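Lysyl-trna-dependent l-ysyl-phosphatidylgycerol synthase (Bacillus licheniformis, PDB 4V36) catalyses the transfer of lysine from lysyl-tRNA to phosphatidylglycerol, making lysyl-phosphatidylglycerol, a membrane lipid linked to bacterial resistance. Local coordinates at residues Ile52-Val57 against Lys79-Ala84. Numbering follows the deposited sequence.
Sequences IQFAKV and KEFLHA
F81 reaches from helix 74-87 to I52 and F54 of strand 50-57, joining a helix to the sheet in a GNAT-like (acetyltransferase-clan) α/β fold. The helix follows the antiparallel hairpin of strands 50-57 and 60-69 and is the connection of a beta-alpha-beta crossover from 60-69 to the adjacent parallel strand 91-97; F81 points from it onto the preceding strand 50-57. All three residues are buried, and no hydrogen bond links the two segments.

The tight part is built around the F81 ring. Its CG lies anti to the backbone N (chi1 -179°), which carries the ring away from the helix, one face against I52 and its outer edge against F54. I52 lies against it with both branches: CG2 sits over the centre of that face, 4.1 Å from the F81 centroid in a CH-pi contact, while CD1 reaches back to F81 CB at 3.7 Å. The edge of F81 is turned to the face of F54, with the planes at 60° and the centroids 5.0 Å apart. F43 of the neighbouring strand 41-44 makes a second edge-to-face pair with F81, and L61, V63 and V92 add aliphatic contacts, so side chains from four strands contact the ring.

The looser side of the helix carries K79 and H83, both exposed, with E80 and A84 partly exposed; E80 hydrogen-bonds through OE2 to S46 OG. L82 forms a second packed flank, turning away from strand 50-57 onto V92, F108 and Y110. At the aromatic junction, F81 CE1 lies over the rim of the F54 ring, 3.6 Å from F54 CD1.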
# COMPACT_ATOMS: atom_id res chain seq x y z
N ILE A 52 -6.83 -8.90 -12.59
CA ILE A 52 -6.95 -7.45 -12.45
C ILE A 52 -7.97 -7.09 -11.37
O ILE A 52 -9.13 -7.49 -11.44
CB ILE A 52 -7.36 -6.79 -13.78
CG1 ILE A 52 -6.16 -6.71 -14.72
CG2 ILE A 52 -7.91 -5.39 -13.53
CD1 ILE A 52 -6.45 -5.97 -16.01
N GLN A 53 -7.52 -6.35 -10.36
CA GLN A 53 -8.40 -5.86 -9.31
C GLN A 53 -8.80 -4.42 -9.60
O GLN A 53 -7.96 -3.61 -9.99
CB GLN A 53 -7.73 -5.97 -7.95
CG GLN A 53 -7.17 -7.34 -7.64
CD GLN A 53 -6.53 -7.42 -6.27
OE1 GLN A 53 -6.80 -6.60 -5.39
NE2 GLN A 53 -5.67 -8.41 -6.07
N PHE A 54 -10.07 -4.10 -9.41
CA PHE A 54 -10.56 -2.77 -9.76
C PHE A 54 -11.80 -2.36 -8.98
O PHE A 54 -12.40 -3.17 -8.27
CB PHE A 54 -10.87 -2.71 -11.26
CG PHE A 54 -12.00 -3.59 -11.69
CD1 PHE A 54 -11.80 -4.94 -11.93
CD2 PHE A 54 -13.28 -3.08 -11.86
CE1 PHE A 54 -12.84 -5.76 -12.32
CE2 PHE A 54 -14.33 -3.89 -12.25
CZ PHE A 54 -14.11 -5.23 -12.48
N ALA A 55 -12.18 -1.10 -9.12
CA ALA A 55 -13.40 -0.58 -8.53
C ALA A 55 -14.15 0.26 -9.55
O ALA A 55 -13.54 0.89 -10.41
CB ALA A 55 -13.10 0.24 -7.28
N LYS A 56 -15.48 0.25 -9.48
CA LYS A 56 -16.30 0.96 -10.44
C LYS A 56 -16.75 2.31 -9.90
O LYS A 56 -17.28 2.40 -8.79
CB LYS A 56 -17.51 0.11 -10.83
CG LYS A 56 -18.42 0.75 -11.87
CD LYS A 56 -19.56 -0.19 -12.25
CE LYS A 56 -20.52 0.47 -13.23
NZ LYS A 56 -21.15 1.69 -12.65
N VAL A 57 -16.53 3.36 -10.68
CA VAL A 57 -16.98 4.70 -10.33
C VAL A 57 -17.75 5.32 -11.49
O VAL A 57 -17.16 5.89 -12.41
CB VAL A 57 -15.80 5.62 -9.95
CG1 VAL A 57 -16.31 7.00 -9.54
CG2 VAL A 57 -14.98 5.01 -8.83
N LYS A 79 -5.75 -6.87 -22.28
CA LYS A 79 -6.49 -6.85 -23.54
C LYS A 79 -7.95 -7.22 -23.33
O LYS A 79 -8.85 -6.56 -23.84
CB LYS A 79 -5.84 -7.80 -24.54
CG LYS A 79 -6.51 -7.83 -25.91
CD LYS A 79 -5.77 -8.77 -26.85
CE LYS A 79 -6.41 -8.81 -28.22
NZ LYS A 79 -5.69 -9.73 -29.14
N GLU A 80 -8.18 -8.29 -22.56
CA GLU A 80 -9.54 -8.76 -22.30
C GLU A 80 -10.32 -7.79 -21.43
O GLU A 80 -11.50 -7.54 -21.68
CB GLU A 80 -9.50 -10.14 -21.62
CG GLU A 80 -8.96 -11.25 -22.51
CD GLU A 80 -8.82 -12.57 -21.77
OE1 GLU A 80 -8.99 -12.58 -20.54
OE2 GLU A 80 -8.54 -13.59 -22.43
N PHE A 81 -9.67 -7.24 -20.41
CA PHE A 81 -10.32 -6.31 -19.49
C PHE A 81 -10.73 -5.03 -20.20
O PHE A 81 -11.86 -4.55 -20.02
CB PHE A 81 -9.39 -5.98 -18.32
CG PHE A 81 -9.99 -5.05 -17.31
CD1 PHE A 81 -10.92 -5.50 -16.39
CD2 PHE A 81 -9.62 -3.71 -17.27
CE1 PHE A 81 -11.48 -4.65 -15.46
CE2 PHE A 81 -10.17 -2.85 -16.35
CZ PHE A 81 -11.10 -3.32 -15.44
N LEU A 82 -9.83 -4.47 -21.00
CA LEU A 82 -10.11 -3.25 -21.75
C LEU A 82 -11.19 -3.49 -22.80
O LEU A 82 -12.02 -2.62 -23.06
CB LEU A 82 -8.84 -2.72 -22.41
CG LEU A 82 -7.81 -2.08 -21.48
CD1 LEU A 82 -6.55 -1.71 -22.24
CD2 LEU A 82 -8.40 -0.85 -20.80
N HIS A 83 -11.18 -4.67 -23.41
CA HIS A 83 -12.18 -5.03 -24.40
C HIS A 83 -13.55 -5.18 -23.76
O HIS A 83 -14.55 -4.71 -24.29
CB HIS A 83 -11.79 -6.33 -25.12
CG HIS A 83 -12.78 -6.76 -26.16
ND1 HIS A 83 -13.85 -7.57 -25.88
CD2 HIS A 83 -12.85 -6.48 -27.49
CE1 HIS A 83 -14.55 -7.78 -26.98
NE2 HIS A 83 -13.96 -7.13 -27.97
N ALA A 84 -13.59 -5.84 -22.60
CA ALA A 84 -14.83 -6.04 -21.87
C ALA A 84 -15.40 -4.70 -21.40
O ALA A 84 -16.61 -4.55 -21.27
CB ALA A 84 -14.61 -6.97 -20.69